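Local coordinates for protein probable aminotransferase (PDB 5YKR) that is a probable aminotransferase of the class-III family, a dimeric enzyme of the pyridoxal-phosphate-dependent kind, at residues 100-103 / 104-108; 139-142 / 143-147; 365-368 / 369-373. One frame throughout, in Å; residues are numbered along the deposited sequence. Where two conformers were deposited one is given.

Interaction 1. Residues 100-103 / 104-108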
ATOM      1  N   ILE A 100      -4.950 -18.569   2.843  1.00 10.09           N
ATOM      2  CA  ILE A 100      -4.080 -17.924   1.868  1.00 10.27           C
ATOM      3  C   ILE A 100      -3.692 -18.942   0.789  1.00  9.70           C
ATOM      4  O   ILE A 100      -3.789 -18.666  -0.407  1.00 10.82           O
ATOM      5  CB  ILE A 100      -2.869 -17.275   2.538  1.00 10.29           C
ATOM      6  CG1 ILE A 100      -3.305 -16.030   3.298  1.00 10.74           C
ATOM      7  CG2 ILE A 100      -1.780 -16.931   1.515  1.00 11.77           C
ATOM      8  CD1 ILE A 100      -2.234 -15.471   4.210  1.00 11.55           C
ATOM      9  N   ALA A 101      -3.250 -20.115   1.186  1.00 10.13           N
ATOM     10  CA  ALA A 101      -2.842 -21.135   0.220  1.00 10.48           C
ATOM     11  C   ALA A 101      -4.015 -21.512  -0.697  1.00 11.11           C
ATOM     12  O   ALA A 101      -3.868 -21.589  -1.936  1.00 12.88           O
ATOM     13  CB  ALA A 101      -2.321 -22.362   0.957  1.00 11.56           C
ATOM     14  N   ARG A 102      -5.167 -21.765  -0.093  1.00 11.07           N
ATOM     15  CA  ARG A 102      -6.355 -22.189  -0.858  1.00 12.84           C
ATOM     16  C   ARG A 102      -6.773 -21.114  -1.861  1.00 11.55           C
ATOM     17  O   ARG A 102      -7.062 -21.403  -3.053  1.00 13.05           O
ATOM     18  CB  ARG A 102      -7.522 -22.500   0.069  1.00 16.13           C
ATOM     19  CG  ARG A 102      -8.856 -22.803  -0.586  1.00 22.54           C
ATOM     20  CD  ARG A 102      -9.877 -23.280   0.431  1.00 31.29           C
ATOM     21  NE  ARG A 102     -10.044 -22.405   1.563  1.00 40.57           N
ATOM     22  CZ  ARG A 102      -9.694 -22.659   2.849  1.00 42.02           C
ATOM     23  NH1 ARG A 102      -9.069 -23.790   3.318  1.00 37.97           N
ATOM     24  NH2 ARG A 102      -9.979 -21.726   3.702  1.00 33.18           N
ATOM     25  N   GLN A 103      -6.818 -19.863  -1.403  1.00 11.30           N
ATOM     26  CA  GLN A 103      -7.277 -18.815  -2.298  1.00 10.74           C
ATOM     27  C   GLN A 103      -6.253 -18.528  -3.380  1.00 10.06           C
ATOM     28  O   GLN A 103      -6.623 -18.234  -4.518  1.00 11.04           O
ATOM     29  CB  GLN A 103      -7.693 -17.566  -1.548  1.00 10.62           C
ATOM     30  CG  GLN A 103      -8.389 -16.518  -2.415  1.00 10.33           C
ATOM     31  CD  GLN A 103      -9.691 -17.056  -3.022  1.00  9.75           C
ATOM     32  OE1 GLN A 103     -10.458 -17.741  -2.359  1.00 12.90           O
ATOM     33  NE2 GLN A 103      -9.911 -16.775  -4.286  1.00 11.07           N
ATOM     34  N   ALA A 104      -4.974 -18.565  -3.089  1.00 11.12           N
ATOM     35  CA  ALA A 104      -3.971 -18.308  -4.111  1.00 11.98           C
ATOM     36  C   ALA A 104      -4.161 -19.267  -5.295  1.00 11.80           C
ATOM     37  O   ALA A 104      -4.019 -18.914  -6.470  1.00 13.72           O
ATOM     38  CB  ALA A 104      -2.559 -18.412  -3.536  1.00 13.02           C
ATOM     39  N   ARG A 105      -4.513 -20.505  -4.973  1.00 11.73           N
ATOM     40  CA  ARG A 105      -4.728 -21.540  -5.986  1.00 12.14           C
ATOM     41  C   ARG A 105      -6.043 -21.425  -6.732  1.00 12.25           C
ATOM     42  O   ARG A 105      -6.254 -22.146  -7.708  1.00 13.15           O
ATOM     43  CB  ARG A 105      -4.598 -22.906  -5.328  1.00 13.81           C
ATOM     44  CG  ARG A 105      -3.147 -23.137  -4.887  1.00 15.71           C
ATOM     45  CD  ARG A 105      -2.829 -24.518  -4.358  1.00 20.18           C
ATOM     46  NE  ARG A 105      -1.383 -24.642  -4.080  1.00 22.26           N
ATOM     47  CZ  ARG A 105      -0.825 -24.875  -2.906  1.00 20.14           C
ATOM     48  NH1 ARG A 105      -1.560 -24.994  -1.797  1.00 23.91           N
ATOM     49  NH2 ARG A 105       0.489 -24.978  -2.832  1.00 22.49           N
ATOM     50  N   ARG A 106      -6.888 -20.471  -6.351  1.00 12.37           N
ATOM     51  CA  ARG A 106      -8.145 -20.229  -7.098  1.00 12.81           C
ATOM     52  C   ARG A 106      -8.403 -18.787  -7.452  1.00 10.44           C
ATOM     53  O   ARG A 106      -9.499 -18.424  -7.815  1.00 10.93           O
ATOM     54  CB  ARG A 106      -9.307 -20.832  -6.372  1.00 17.22           C
ATOM     55  CG  ARG A 106      -9.721 -20.205  -5.110  1.00 17.02           C
ATOM     56  CD  ARG A 106     -10.960 -20.983  -4.557  1.00 24.77           C
ATOM     57  NE  ARG A 106     -11.399 -20.459  -3.237  1.00 26.96           N
ATOM     58  CZ  ARG A 106     -12.138 -21.121  -2.339  1.00 33.82           C
ATOM     59  NH1 ARG A 106     -12.496 -22.378  -2.538  1.00 42.33           N
ATOM     60  NH2 ARG A 106     -12.493 -20.552  -1.185  1.00 38.82           N
ATOM     61  N   GLY A 107      -7.328 -18.005  -7.483  1.00 10.33           N
ATOM     62  CA  GLY A 107      -7.351 -16.643  -7.944  1.00 10.31           C
ATOM     63  C   GLY A 107      -7.147 -15.655  -6.826  1.00  9.34           C
ATOM     64  O   GLY A 107      -8.006 -15.502  -5.931  1.00 11.45           O
ATOM     65  N   SER A 108      -6.017 -14.963  -6.896  0.67  9.20           N
ATOM     66  CA  SER A 108      -5.681 -14.003  -5.847  0.67  9.53           C
ATOM     67  C   SER A 108      -6.154 -12.589  -6.110  0.67  9.33           C
ATOM     68  O   SER A 108      -6.461 -11.868  -5.164  0.67  8.98           O
ATOM     69  CB  SER A 108      -4.185 -13.990  -5.575  0.67 10.97           C
ATOM     70  OG  SER A 108      -3.459 -13.918  -6.768  0.67 11.91           O
TER
HETATM   71  O   HOH W   1     -11.287 -18.226   0.105  1.00 18.59           O
HETATM   72  O   HOH W   2     -12.142 -17.329  -6.064  1.00 32.33           O
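Gln103 and Arg106 meet where helix 94-104 gives way to a type I beta turn, Ala104 to Gly107, and the glutamine uses both ends of its amide to hold Gly107 and Arg106. From CB, which lies against the Ala104 amide nitrogen, the chain leaves with CG anti to the backbone N (chi1 -171°). The bend at chi2 (62°) then folds the amide back over the turn. CG and CD run past the Gly107 carbonyl, and CD also touches Arg106 CG. At the tip, Gln103 NE2 gives a nearly straight bond of 2.8 Å to Gly107 O, which sits in the amide plane. Gln103 OE1 accepts from Arg106 NE at 3.0 Å, the donor standing above the amide plane while the oxygen stays at the guanidinium edge. Arg102 CG lies over one face of that guanidinium, and the like charges are close, Arg102 NE 4.1 Å from Arg106 NH2.

Arg106 N also bonds to Gln103 O, an i to i+3 bond. Arg105 NH2 forms a salt bridge with Asp98 of the second subunit, and Ala333 and Ala337 of helix 333-346 pack on Gln103. One water bridges Gln103 OE1, at 2.6 Å, and Arg106 NH2, at 2.9 Å.

Interaction 2. Residues 139-142 / 143-147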
ATOM      1  N   ALA A 139      -2.564   0.520   6.329  1.00  7.49           N
ATOM      2  CA  ALA A 139      -3.155   1.489   7.230  1.00  7.80           C
ATOM      3  C   ALA A 139      -2.887   2.918   6.759  1.00  7.36           C
ATOM      4  O   ALA A 139      -3.743   3.772   6.855  1.00  7.55           O
ATOM      5  CB  ALA A 139      -2.685   1.291   8.654  1.00  8.66           C
ATOM      6  N   THR A 140      -1.667   3.172   6.283  1.00  7.68           N
ATOM      7  CA  THR A 140      -1.399   4.496   5.730  1.00  7.89           C
ATOM      8  C   THR A 140      -2.434   4.897   4.692  1.00  7.84           C
ATOM      9  O   THR A 140      -2.973   6.030   4.747  1.00  7.74           O
ATOM     10  CB  THR A 140      -0.006   4.533   5.076  1.00  8.39           C
ATOM     11  OG1 THR A 140       1.009   4.397   6.071  1.00  8.40           O
ATOM     12  CG2 THR A 140       0.204   5.821   4.336  1.00  8.83           C
ATOM     13  N   ASP A 141      -2.708   4.002   3.759  1.00  7.78           N
ATOM     14  CA  ASP A 141      -3.625   4.353   2.692  1.00  7.92           C
ATOM     15  C   ASP A 141      -5.045   4.539   3.215  1.00  7.81           C
ATOM     16  O   ASP A 141      -5.767   5.413   2.748  1.00  8.13           O
ATOM     17  CB  ASP A 141      -3.603   3.296   1.600  1.00  8.55           C
ATOM     18  CG  ASP A 141      -2.406   3.391   0.711  1.00  9.63           C
ATOM     19  OD1 ASP A 141      -1.556   4.311   0.871  1.00 10.19           O
ATOM     20  OD2 ASP A 141      -2.350   2.539  -0.224  1.00 11.30           O
ATOM     21  N   ALA A 142      -5.465   3.717   4.182  1.00  7.08           N
ATOM     22  CA  ALA A 142      -6.752   3.931   4.806  1.00  7.55           C
ATOM     23  C   ALA A 142      -6.854   5.349   5.381  1.00  8.04           C
ATOM     24  O   ALA A 142      -7.808   6.083   5.128  1.00  8.38           O
ATOM     25  CB  ALA A 142      -7.059   2.873   5.853  1.00  7.77           C
ATOM     26  N   ASN A 143      -5.813   5.756   6.101  1.00  7.95           N
ATOM     27  CA  ASN A 143      -5.796   7.138   6.644  1.00  8.34           C
ATOM     28  C   ASN A 143      -5.801   8.187   5.533  1.00  8.79           C
ATOM     29  O   ASN A 143      -6.582   9.142   5.608  1.00  9.21           O
ATOM     30  CB  ASN A 143      -4.618   7.300   7.603  1.00  8.75           C
ATOM     31  CG  ASN A 143      -4.827   6.604   8.929  1.00  7.77           C
ATOM     32  OD1 ASN A 143      -5.946   6.516   9.427  1.00  9.36           O
ATOM     33  ND2 ASN A 143      -3.741   6.125   9.524  1.00  8.94           N
ATOM     34  N   ARG A 144      -4.950   8.032   4.501  1.00  8.70           N
ATOM     35  CA  ARG A 144      -4.911   9.023   3.424  1.00  9.81           C
ATOM     36  C   ARG A 144      -6.260   9.176   2.766  1.00  9.45           C
ATOM     37  O   ARG A 144      -6.713  10.294   2.433  1.00 10.28           O
ATOM     38  CB  ARG A 144      -3.892   8.565   2.294  1.00  9.93           C
ATOM     39  CG  ARG A 144      -2.466   8.545   2.742  1.00 11.25           C
ATOM     40  CD  ARG A 144      -1.530   8.462   1.583  1.00 10.68           C
ATOM     41  NE  ARG A 144      -1.632   7.320   0.673  1.00  9.73           N
ATOM     42  CZ  ARG A 144      -1.772   7.398  -0.635  1.00 10.13           C
ATOM     43  NH1 ARG A 144      -2.083   8.494  -1.250  1.00 12.09           N
ATOM     44  NH2 ARG A 144      -1.621   6.300  -1.316  1.00 10.47           N
ATOM     45  N   PHE A 145      -6.893   8.032   2.501  1.00  8.86           N
ATOM     46  CA  PHE A 145      -8.126   8.030   1.708  1.00  8.64           C
ATOM     47  C   PHE A 145      -9.304   8.567   2.516  1.00  8.77           C
ATOM     48  O   PHE A 145     -10.100   9.323   2.006  1.00  9.75           O
ATOM     49  CB  PHE A 145      -8.425   6.629   1.177  1.00  9.07           C
ATOM     50  CG  PHE A 145      -7.357   6.052   0.264  1.00  8.88           C
ATOM     51  CD1 PHE A 145      -6.389   6.838  -0.319  1.00  8.78           C
ATOM     52  CD2 PHE A 145      -7.373   4.705  -0.050  1.00  9.41           C
ATOM     53  CE1 PHE A 145      -5.421   6.289  -1.136  1.00  9.44           C
ATOM     54  CE2 PHE A 145      -6.425   4.163  -0.890  1.00  8.78           C
ATOM     55  CZ  PHE A 145      -5.447   4.949  -1.451  1.00  9.26           C
ATOM     56  N   VAL A 146      -9.362   8.201   3.800  1.00  8.47           N
ATOM     57  CA  VAL A 146     -10.377   8.780   4.688  1.00  9.11           C
ATOM     58  C   VAL A 146     -10.212  10.296   4.749  1.00  8.31           C
ATOM     59  O   VAL A 146     -11.209  11.043   4.705  1.00  9.66           O
ATOM     60  CB  VAL A 146     -10.367   8.135   6.065  1.00  9.16           C
ATOM     61  CG1 VAL A 146     -11.168   8.940   7.060  1.00  9.44           C
ATOM     62  CG2 VAL A 146     -10.866   6.693   5.963  1.00 10.02           C
ATOM     63  N   LEU A 147      -8.951  10.772   4.863  1.00  8.85           N
ATOM     64  CA  LEU A 147      -8.783  12.237   4.952  1.00  8.94           C
ATOM     65  C   LEU A 147      -9.269  12.914   3.660  1.00  9.09           C
ATOM     66  O   LEU A 147      -9.924  13.981   3.722  1.00  9.34           O
ATOM     67  CB  LEU A 147      -7.347  12.586   5.254  1.00 10.40           C
ATOM     68  CG  LEU A 147      -6.828  12.213   6.644  1.00 12.62           C
ATOM     69  CD1 LEU A 147      -5.323  12.556   6.749  1.00 14.49           C
ATOM     70  CD2 LEU A 147      -7.650  12.909   7.729  1.00 14.47           C
TER
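The Phe145 ring and the Arg144 guanidinium both turn toward Asp141, one turn back along helix 139-154. One face of the ring takes Asp141 O, 3.0 Å above its plane and displaced toward the rim, and Asp141 CB, which makes a CH-pi contact 4.2 Å from the ring centroid. Phe145 CE1 in turn lies over one face of the guanidinium, so the aromatic rim is packed against the arginine. At the guanidinium edge, close to its plane, sits Asp141 OD1. It is gripped side-on by two nitrogens, Arg144 NE and Arg144 NH2, each 3.0 Å from that one oxygen. Both donors reach OD1 from the same face of the carboxylate, whose plane is turned 72° from the guanidinium. Arg144 gets there by bending at chi3 (-59°), which brings NE round to the acid. Along its aliphatic part, Arg144 CG lies 4.1 Å from Thr140 CG2.

The third nitrogen of the guanidinium, Arg144 NH1, reaches across the dimer interface to Ser169 O of the second subunit, and Asp141 packs on Asp141 of that subunit. Thr140 OG1 hydrogen-bonds to Ser169 N and to phosphate oxygen OP3 of the modified lysine LLP at position 286, placing this first turn at the cofactor. Asn143 reaches inward to His167 O and Asp259, while Ala142 and Phe145 lie on strand 132-136 and Val146 on strand 281-284 of the large mixed sheet.

Interaction 3. Residues 365-368 / 369-373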
ATOM      1  N   GLY A 365       6.216  -8.208  35.829  1.00 15.23           N
ATOM      2  CA  GLY A 365       7.648  -8.456  35.938  1.00 17.05           C
ATOM      3  C   GLY A 365       8.502  -7.206  35.667  1.00 16.53           C
ATOM      4  O   GLY A 365       9.407  -6.895  36.418  1.00 17.34           O
ATOM      5  N   VAL A 366       8.192  -6.502  34.580  1.00 16.01           N
ATOM      6  CA  VAL A 366       8.897  -5.259  34.293  1.00 15.48           C
ATOM      7  C   VAL A 366       8.749  -4.295  35.478  1.00 16.63           C
ATOM      8  O   VAL A 366       9.711  -3.683  35.951  1.00 15.75           O
ATOM      9  CB  VAL A 366       8.428  -4.637  32.977  1.00 15.42           C
ATOM     10  CG1 VAL A 366       9.062  -3.269  32.758  1.00 15.66           C
ATOM     11  CG2 VAL A 366       8.813  -5.517  31.794  1.00 16.66           C
ATOM     12  N   ARG A 367       7.527  -4.134  35.941  1.00 16.28           N
ATOM     13  CA  ARG A 367       7.276  -3.165  37.013  1.00 18.67           C
ATOM     14  C   ARG A 367       8.069  -3.515  38.271  1.00 17.59           C
ATOM     15  O   ARG A 367       8.658  -2.629  38.892  1.00 18.40           O
ATOM     16  CB  ARG A 367       5.782  -3.016  37.332  1.00 18.02           C
ATOM     17  CG  ARG A 367       5.546  -1.803  38.226  1.00 21.46           C
ATOM     18  CD  ARG A 367       4.081  -1.463  38.371  1.00 23.35           C
ATOM     19  NE  ARG A 367       3.499  -0.954  37.121  1.00 23.85           N
ATOM     20  CZ  ARG A 367       2.534  -1.550  36.427  1.00 21.65           C
ATOM     21  NH1 ARG A 367       1.984  -2.672  36.861  1.00 26.33           N
ATOM     22  NH2 ARG A 367       2.138  -1.021  35.297  1.00 21.77           N
ATOM     23  N   ALA A 368       8.121  -4.802  38.609  1.00 17.33           N
ATOM     24  CA  ALA A 368       8.879  -5.234  39.780  1.00 17.22           C
ATOM     25  C   ALA A 368      10.354  -4.910  39.629  1.00 17.96           C
ATOM     26  O   ALA A 368      10.992  -4.460  40.563  1.00 20.15           O
ATOM     27  CB  ALA A 368       8.653  -6.702  40.024  1.00 18.78           C
ATOM     28  N   THR A 369      10.898  -5.101  38.446  1.00 17.11           N
ATOM     29  CA  THR A 369      12.319  -4.768  38.167  1.00 16.84           C
ATOM     30  C   THR A 369      12.581  -3.261  38.282  1.00 17.48           C
ATOM     31  O   THR A 369      13.541  -2.860  38.899  1.00 18.47           O
ATOM     32  CB  THR A 369      12.708  -5.297  36.775  1.00 17.36           C
ATOM     33  OG1 THR A 369      12.801  -6.725  36.843  1.00 18.82           O
ATOM     34  CG2 THR A 369      13.992  -4.720  36.273  1.00 18.31           C
ATOM     35  N   LEU A 370      11.718  -2.442  37.689  1.00 16.43           N
ATOM     36  CA  LEU A 370      11.861  -0.992  37.756  1.00 16.34           C
ATOM     37  C   LEU A 370      11.803  -0.494  39.212  1.00 17.32           C
ATOM     38  O   LEU A 370      12.599   0.347  39.602  1.00 20.45           O
ATOM     39  CB  LEU A 370      10.814  -0.278  36.899  1.00 16.20           C
ATOM     40  CG  LEU A 370      10.831  -0.613  35.400  1.00 17.82           C
ATOM     41  CD1 LEU A 370       9.775   0.205  34.669  1.00 19.11           C
ATOM     42  CD2 LEU A 370      12.185  -0.548  34.748  1.00 19.99           C
ATOM     43  N   GLU A 371      10.885  -1.069  39.993  1.00 19.27           N
ATOM     44  CA  GLU A 371      10.737  -0.699  41.396  1.00 20.40           C
ATOM     45  C   GLU A 371      11.959  -1.135  42.217  1.00 21.94           C
ATOM     46  O   GLU A 371      12.518  -0.353  42.999  1.00 22.64           O
ATOM     47  CB  GLU A 371       9.448  -1.263  41.961  1.00 25.73           C
ATOM     48  CG  GLU A 371       8.201  -0.546  41.439  1.00 31.43           C
ATOM     49  CD  GLU A 371       6.882  -1.203  41.874  1.00 39.01           C
ATOM     50  OE1 GLU A 371       6.938  -2.289  42.508  1.00 46.32           O
ATOM     51  OE2 GLU A 371       5.800  -0.649  41.565  1.00 45.15           O
ATOM     52  N   GLU A 372      12.420  -2.353  42.007  1.00 21.28           N
ATOM     53  CA  GLU A 372      13.533  -2.894  42.767  1.00 23.35           C
ATOM     54  C   GLU A 372      14.805  -2.108  42.529  1.00 23.07           C
ATOM     55  O   GLU A 372      15.535  -1.797  43.464  1.00 23.88           O
ATOM     56  CB  GLU A 372      13.762  -4.337  42.368  1.00 25.50           C
ATOM     57  CG  GLU A 372      14.960  -4.990  42.999  1.00 27.56           C
ATOM     58  CD  GLU A 372      15.144  -6.424  42.569  1.00 32.15           C
ATOM     59  OE1 GLU A 372      14.138  -7.168  42.524  1.00 36.00           O
ATOM     60  OE2 GLU A 372      16.306  -6.808  42.302  1.00 36.74           O
ATOM     61  N   LEU A 373      15.052  -1.753  41.257  1.00 19.26           N
ATOM     62  CA  LEU A 373      16.252  -1.026  40.879  1.00 20.83           C
ATOM     63  C   LEU A 373      16.119   0.490  41.043  1.00 19.59           C
ATOM     64  O   LEU A 373      17.068   1.221  40.732  1.00 24.08           O
ATOM     65  CB  LEU A 373      16.641  -1.388  39.455  1.00 22.08           C
ATOM     66  CG  LEU A 373      16.949  -2.872  39.195  1.00 22.48           C
ATOM     67  CD1 LEU A 373      17.283  -3.082  37.726  1.00 23.03           C
ATOM     68  CD2 LEU A 373      18.079  -3.397  40.079  1.00 24.25           C
TER
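The last turns of helix 349-372 carry this contact, and its side chains meet four residues apart, Val366 with Leu370 and Arg367 with Glu371. Val366 CG1 touches Leu370 CD1 at 4.0 Å, and the two branched side chains run alongside each other in the same direction. CG1 stands anti to the backbone N (chi1 174°), which carries that methyl toward the following turn. Leu370 CG also settles 3.3 Å from Val366 O, so the leucine rests on the carbonyl that receives its own amide.

Arg367 and Glu371 likewise lie side by side, but what meets is carbon and oxygen: Glu371 OE2 is 3.5 Å from Arg367 CG and 3.7 Å from Arg367 CD. The charged groups themselves stay apart, with Arg367 NE 5.0 Å from Glu371 OE2, and their planes are turned 47° against each other. The bend at chi3 (-69°) swings the guanidinium off toward other partners, a salt bridge with Glu363 one turn earlier in the helix and the carbonyl of Val379.

Regular alpha-helical i to i+4 bonds bind the backbone, among them Leu370 N to Val366 O at 2.9 Å and Glu372 N to Ala368 O at 2.9 Å. Leu373 N bonds in the same way to Thr369 O. One side of this stretch faces helix 439-456 near the end of the chain: Val366 packs on Leu449, Thr369 on Arg450, and Glu372 OE2 makes a salt bridge with Arg450 NH2. Leu370 instead meets Leu375 and Trp377 in the loop leading to strand 378-382.

Overall arrangement
All three contacts are local, each within one stretch of chain, and none touches another. Interactions 1 and 2 both border the second subunit; their centres are about 27 Å apart and their nearest atoms about 16 Å. Interaction 2 is the one beside the cofactor. Interaction 1 is more peripheral, its centre about 27 Å from the centre of the chain against about 14 Å for interaction 2, yet Ser108 OG bonds to Gly290 O of the second subunit, four positions after the cofactor-bearing residue. Interaction 3 sits on the other side of the chain's centre from both, about 48 Å from interaction 1 and about 39 Å from interaction 2 between centres, and its segments touch no other chain of the assembly.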